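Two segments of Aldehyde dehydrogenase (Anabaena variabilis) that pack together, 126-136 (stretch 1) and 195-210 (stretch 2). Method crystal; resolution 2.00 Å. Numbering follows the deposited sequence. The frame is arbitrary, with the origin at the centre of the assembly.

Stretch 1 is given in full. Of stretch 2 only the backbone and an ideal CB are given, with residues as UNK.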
# COMPACT_ATOMS: atom_id res chain seq x y z
N PRO A 126 0.83 -4.62 -14.82
CA PRO A 126 0.27 -3.31 -14.41
C PRO A 126 -1.20 -3.37 -14.02
O PRO A 126 -1.95 -4.13 -14.59
CB PRO A 126 0.43 -2.45 -15.65
CG PRO A 126 0.51 -3.40 -16.82
CD PRO A 126 1.12 -4.67 -16.26
N TYR A 127 -1.63 -2.49 -13.11
CA TYR A 127 -3.07 -2.22 -12.94
C TYR A 127 -3.56 -1.69 -14.28
O TYR A 127 -2.95 -0.78 -14.82
CB TYR A 127 -3.29 -1.20 -11.87
CG TYR A 127 -3.01 -1.72 -10.48
CD1 TYR A 127 -1.74 -1.68 -9.96
CD2 TYR A 127 -4.00 -2.28 -9.69
CE1 TYR A 127 -1.45 -2.18 -8.68
CE2 TYR A 127 -3.73 -2.80 -8.42
CZ TYR A 127 -2.45 -2.74 -7.94
OH TYR A 127 -2.17 -3.22 -6.72
N PRO A 128 -4.67 -2.21 -14.81
CA PRO A 128 -5.03 -1.72 -16.16
C PRO A 128 -5.41 -0.22 -16.24
O PRO A 128 -5.06 0.44 -17.22
CB PRO A 128 -6.21 -2.59 -16.54
CG PRO A 128 -5.96 -3.89 -15.80
CD PRO A 128 -5.40 -3.45 -14.47
N LEU A 129 -6.12 0.27 -15.25
CA LEU A 129 -6.62 1.66 -15.26
C LEU A 129 -6.43 2.39 -13.93
O LEU A 129 -6.94 1.99 -12.87
CB LEU A 129 -8.08 1.68 -15.66
CG LEU A 129 -8.65 3.10 -15.89
CD1 LEU A 129 -7.92 3.80 -17.04
CD2 LEU A 129 -10.13 3.06 -16.18
N VAL A 130 -5.63 3.45 -13.99
CA VAL A 130 -5.25 4.26 -12.83
C VAL A 130 -5.98 5.59 -12.96
O VAL A 130 -6.02 6.20 -14.08
CB VAL A 130 -3.72 4.47 -12.79
CG1 VAL A 130 -3.34 5.45 -11.70
CG2 VAL A 130 -3.03 3.15 -12.55
N GLY A 131 -6.64 6.00 -11.89
CA GLY A 131 -7.20 7.37 -11.79
C GLY A 131 -6.30 8.35 -11.02
O GLY A 131 -5.80 8.06 -9.91
N VAL A 132 -6.07 9.51 -11.61
CA VAL A 132 -5.32 10.56 -10.95
C VAL A 132 -6.17 11.80 -10.76
O VAL A 132 -6.74 12.34 -11.71
CB VAL A 132 -4.10 10.95 -11.80
CG1 VAL A 132 -3.41 12.18 -11.22
CG2 VAL A 132 -3.12 9.78 -11.85
N ILE A 133 -6.25 12.26 -9.52
CA ILE A 133 -6.98 13.50 -9.17
C ILE A 133 -5.96 14.43 -8.60
O ILE A 133 -5.34 14.11 -7.56
CB ILE A 133 -8.07 13.21 -8.13
CG1 ILE A 133 -9.06 12.21 -8.73
CG2 ILE A 133 -8.77 14.53 -7.72
CD1 ILE A 133 -10.07 11.63 -7.75
N SER A 134 -5.73 15.56 -9.29
CA SER A 134 -4.59 16.42 -8.99
C SER A 134 -5.06 17.87 -8.66
O SER A 134 -6.09 18.31 -9.12
CB SER A 134 -3.60 16.40 -10.16
OG SER A 134 -4.22 16.84 -11.39
N PRO A 135 -4.27 18.61 -7.87
CA PRO A 135 -4.67 19.90 -7.33
C PRO A 135 -4.27 21.05 -8.22
O PRO A 135 -3.56 20.87 -9.21
CB PRO A 135 -3.92 19.97 -6.00
CG PRO A 135 -2.64 19.23 -6.28
CD PRO A 135 -2.97 18.18 -7.32
N TRP A 136 -4.75 22.24 -7.85
CA TRP A 136 -4.59 23.45 -8.67
C TRP A 136 -3.27 24.22 -8.46
O TRP A 136 -2.99 25.14 -9.23
CB TRP A 136 -5.77 24.41 -8.44
CG TRP A 136 -6.10 24.64 -7.02
CD1 TRP A 136 -7.07 24.04 -6.30
CD2 TRP A 136 -5.42 25.52 -6.13
NE1 TRP A 136 -7.04 24.49 -5.02
CE2 TRP A 136 -6.02 25.40 -4.89
CE3 TRP A 136 -4.33 26.40 -6.28
CZ2 TRP A 136 -5.61 26.15 -3.78
CZ3 TRP A 136 -3.92 27.15 -5.18
CH2 TRP A 136 -4.57 27.02 -3.94
N UNK A 195 -16.90 14.90 -10.12
CA UNK A 195 -16.34 14.08 -11.19
C UNK A 195 -15.22 13.18 -10.68
O UNK A 195 -15.08 12.03 -11.10
CB UNK A 195 -15.82 14.97 -12.32
N UNK A 196 -14.43 13.71 -9.76
CA UNK A 196 -13.40 12.92 -9.09
C UNK A 196 -13.97 11.74 -8.33
O UNK A 196 -13.48 10.58 -8.43
CB UNK A 196 -12.60 13.81 -8.13
N UNK A 197 -15.00 12.01 -7.55
CA UNK A 197 -15.70 10.94 -6.86
C UNK A 197 -16.21 9.89 -7.82
O UNK A 197 -16.04 8.68 -7.57
CB UNK A 197 -16.86 11.51 -6.04
N UNK A 198 -16.85 10.32 -8.92
CA UNK A 198 -17.32 9.37 -9.93
C UNK A 198 -16.21 8.46 -10.53
O UNK A 198 -16.38 7.27 -10.68
CB UNK A 198 -17.99 10.15 -11.06
N UNK A 199 -15.07 9.07 -10.87
CA UNK A 199 -13.94 8.34 -11.42
C UNK A 199 -13.46 7.24 -10.56
O UNK A 199 -13.04 6.21 -11.08
CB UNK A 199 -12.77 9.29 -11.69
N UNK A 200 -13.47 7.43 -9.24
CA UNK A 200 -13.03 6.37 -8.33
C UNK A 200 -13.85 5.09 -8.51
O UNK A 200 -13.31 3.96 -8.31
CB UNK A 200 -13.13 6.85 -6.88
N UNK A 201 -15.12 5.23 -8.89
CA UNK A 201 -15.91 4.03 -9.23
C UNK A 201 -15.49 3.23 -10.43
O UNK A 201 -15.94 2.11 -10.53
CB UNK A 201 -17.37 4.44 -9.45
N UNK A 202 -14.62 3.75 -11.30
CA UNK A 202 -14.31 3.08 -12.57
C UNK A 202 -12.87 2.54 -12.73
O UNK A 202 -12.60 1.80 -13.68
CB UNK A 202 -14.59 4.06 -13.71
N UNK A 203 -11.98 2.91 -11.82
CA UNK A 203 -10.57 2.63 -11.95
C UNK A 203 -10.14 1.49 -11.03
O UNK A 203 -10.91 1.04 -10.18
CB UNK A 203 -9.76 3.89 -11.65
N UNK A 204 -8.92 1.03 -11.23
CA UNK A 204 -8.33 -0.08 -10.47
C UNK A 204 -7.40 0.41 -9.37
O UNK A 204 -6.95 -0.37 -8.53
CB UNK A 204 -7.56 -1.01 -11.41
N UNK A 205 -7.11 1.70 -9.37
CA UNK A 205 -6.08 2.31 -8.54
C UNK A 205 -6.37 3.84 -8.58
O UNK A 205 -6.57 4.41 -9.67
CB UNK A 205 -4.67 1.97 -9.04
N UNK A 206 -6.35 4.51 -7.45
CA UNK A 206 -6.53 5.97 -7.39
C UNK A 206 -5.39 6.68 -6.70
O UNK A 206 -5.00 6.32 -5.56
CB UNK A 206 -7.84 6.31 -6.67
N UNK A 207 -4.84 7.69 -7.37
CA UNK A 207 -3.89 8.65 -6.79
C UNK A 207 -4.57 10.01 -6.54
O UNK A 207 -5.17 10.61 -7.48
CB UNK A 207 -2.68 8.83 -7.71
N UNK A 208 -4.52 10.50 -5.31
CA UNK A 208 -5.14 11.77 -4.95
C UNK A 208 -4.18 12.60 -4.13
O UNK A 208 -3.55 12.12 -3.12
CB UNK A 208 -6.44 11.55 -4.18
N UNK A 209 -4.07 13.86 -4.55
CA UNK A 209 -3.33 14.88 -3.85
C UNK A 209 -4.27 16.04 -3.60
O UNK A 209 -4.96 16.48 -4.53
CB UNK A 209 -2.09 15.32 -4.64
N UNK A 210 -4.29 16.53 -2.37
CA UNK A 210 -5.18 17.62 -1.98
C UNK A 210 -5.32 17.71 -0.47
O UNK A 210 -4.41 17.34 0.28
CB UNK A 210 -6.56 17.44 -2.62

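Positions 195, 197, 198 and 201 have an ideal CB with nothing of stretch 1 within 5.5 Å, so stretch 1 sets no preference there. They are T195, A197, N198 and N201.

Position 196 lies in the helix, which runs nearly antiparallel to strand 129-134. Its CB direction is toward stretch 1, and an ideal CB would sit 3.4 Å from I133 CD1. That is tight, so the smallest residues suit. It is G196.

Position 199 also points toward the strand. Its ideal CB is 5.3 Å from I133 CD1, which leaves room for a medium or large apolar chain reaching to the bare CA of G131. Leucine, isoleucine or methionine could serve. L199 places CD2 4.2 Å from G131 CA.

Position 200 points sideways, and many residues would fit. I200 bends back, with CG1 4.3 Å from I133 CD1.

Position 202 points sideways near L129, with little to constrain it. Y202 leads its ring away; its backbone O is 3.7 Å from L129 CD2.

Position 203 points toward the backbone of 129-131. Its ideal CB is 3.6 Å from L129 O, so a compact apolar residue such as valine or alanine suits. V203 sets CG1 3.9 Å from L129 CD2. Its CG2 would be 3.2 Å from an ideal CB on G131, so the lack of a side chain there matters to the fit.

Position 204 points toward P128 and L129. Its own N donates to L129 O (2.7 Å), while L129 N is a donor within reach of a short side chain. An acceptor is favoured: aspartate, asparagine or perhaps serine. D204 accepts from L129 N through OD2 at 3.0 Å.

Position 205 points to the face that carries V130 and V132. Its ideal CB is 4.1 Å from V130 CG2 and 4.3 Å from Y127 CG. Aromatic or large aliphatic chains suit. F205 turns its edge to the face of Y127, with ring centroids 5.2 Å apart and planes at 71°. Its O accepts from G131 N at 2.7 Å.

Position 206 points to the other face, beside G131, where a beta-branched apolar residue suits. V206 brings CG2 to 4.3 Å from I133 CD1.

Position 207 returns to the face of V130 and V132. A small or medium apolar residue fits: alanine, cysteine or valine. C207 has CB 4.2 Å from V132 CG2 and SG 4.4 Å from V130 CG1. Its N donates to G131 O (2.7 Å), and its O accepts from I133 N (2.8 Å).

Position 208 shares its face with I133, so a large apolar chain suits. F208 meets I133 CG2 edge-on, through CD1 at 3.6 Å.

Position 209 points toward P135. Valine, isoleucine or threonine would pack there. T209 lays CG2 3.9 Å from P135 CG, and its OG1 and I133 O each bond water 1 at 3.1 Å.

Position 210 has phi 162° and psi -151°, which favours glycine. It is G210.

Stretch 2, residues 195-210: TGANLINYVDFVCFTG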
# COMPACT_ATOMS: atom_id res chain seq x y z
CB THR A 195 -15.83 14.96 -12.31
OG1 THR A 195 -16.90 15.73 -12.79
CG2 THR A 195 -15.24 14.13 -13.45
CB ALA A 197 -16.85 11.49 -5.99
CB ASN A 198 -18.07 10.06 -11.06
CG ASN A 198 -19.42 10.60 -10.62
OD1 ASN A 198 -20.01 10.12 -9.64
ND2 ASN A 198 -19.92 11.61 -11.34
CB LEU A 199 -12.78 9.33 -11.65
CG LEU A 199 -11.53 8.81 -12.31
CD1 LEU A 199 -11.90 8.31 -13.71
CD2 LEU A 199 -10.52 9.95 -12.34
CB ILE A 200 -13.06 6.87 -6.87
CG1 ILE A 200 -12.04 7.98 -6.68
CG2 ILE A 200 -12.85 5.73 -5.90
CD1 ILE A 200 -12.23 8.78 -5.40
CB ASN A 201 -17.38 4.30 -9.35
CG ASN A 201 -17.95 4.85 -8.08
OD1 ASN A 201 -17.53 4.49 -6.98
ND2 ASN A 201 -18.84 5.82 -8.22
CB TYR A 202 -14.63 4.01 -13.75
CG TYR A 202 -16.05 4.51 -13.69
CD1 TYR A 202 -17.13 3.61 -13.69
CD2 TYR A 202 -16.33 5.85 -13.53
CE1 TYR A 202 -18.45 4.07 -13.57
CE2 TYR A 202 -17.63 6.32 -13.43
CZ TYR A 202 -18.69 5.43 -13.43
OH TYR A 202 -19.98 5.91 -13.32
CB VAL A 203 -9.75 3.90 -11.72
CG1 VAL A 203 -10.15 5.00 -12.74
CG2 VAL A 203 -9.85 4.45 -10.33
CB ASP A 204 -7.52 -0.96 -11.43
CG ASP A 204 -8.38 -1.54 -12.55
OD1 ASP A 204 -9.53 -1.90 -12.31
OD2 ASP A 204 -7.94 -1.55 -13.73
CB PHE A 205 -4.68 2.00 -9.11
CG PHE A 205 -3.52 2.35 -8.19
CD1 PHE A 205 -3.25 3.67 -7.84
CD2 PHE A 205 -2.68 1.37 -7.72
CE1 PHE A 205 -2.22 3.98 -6.99
CE2 PHE A 205 -1.61 1.67 -6.88
CZ PHE A 205 -1.41 2.99 -6.49
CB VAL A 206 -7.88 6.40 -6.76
CG1 VAL A 206 -8.01 5.99 -5.30
CG2 VAL A 206 -8.05 7.93 -6.89
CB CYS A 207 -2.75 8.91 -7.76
SG CYS A 207 -1.82 7.43 -8.10
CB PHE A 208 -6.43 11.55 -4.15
CG PHE A 208 -7.01 12.81 -3.61
CD1 PHE A 208 -7.85 13.58 -4.37
CD2 PHE A 208 -6.67 13.26 -2.32
CE1 PHE A 208 -8.40 14.76 -3.87
CE2 PHE A 208 -7.18 14.45 -1.83
CZ PHE A 208 -8.05 15.19 -2.61
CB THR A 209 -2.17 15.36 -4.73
OG1 THR A 209 -1.32 14.26 -5.03
CG2 THR A 209 -1.33 16.41 -4.00
O HOH W 1 -2.67 12.62 -7.28
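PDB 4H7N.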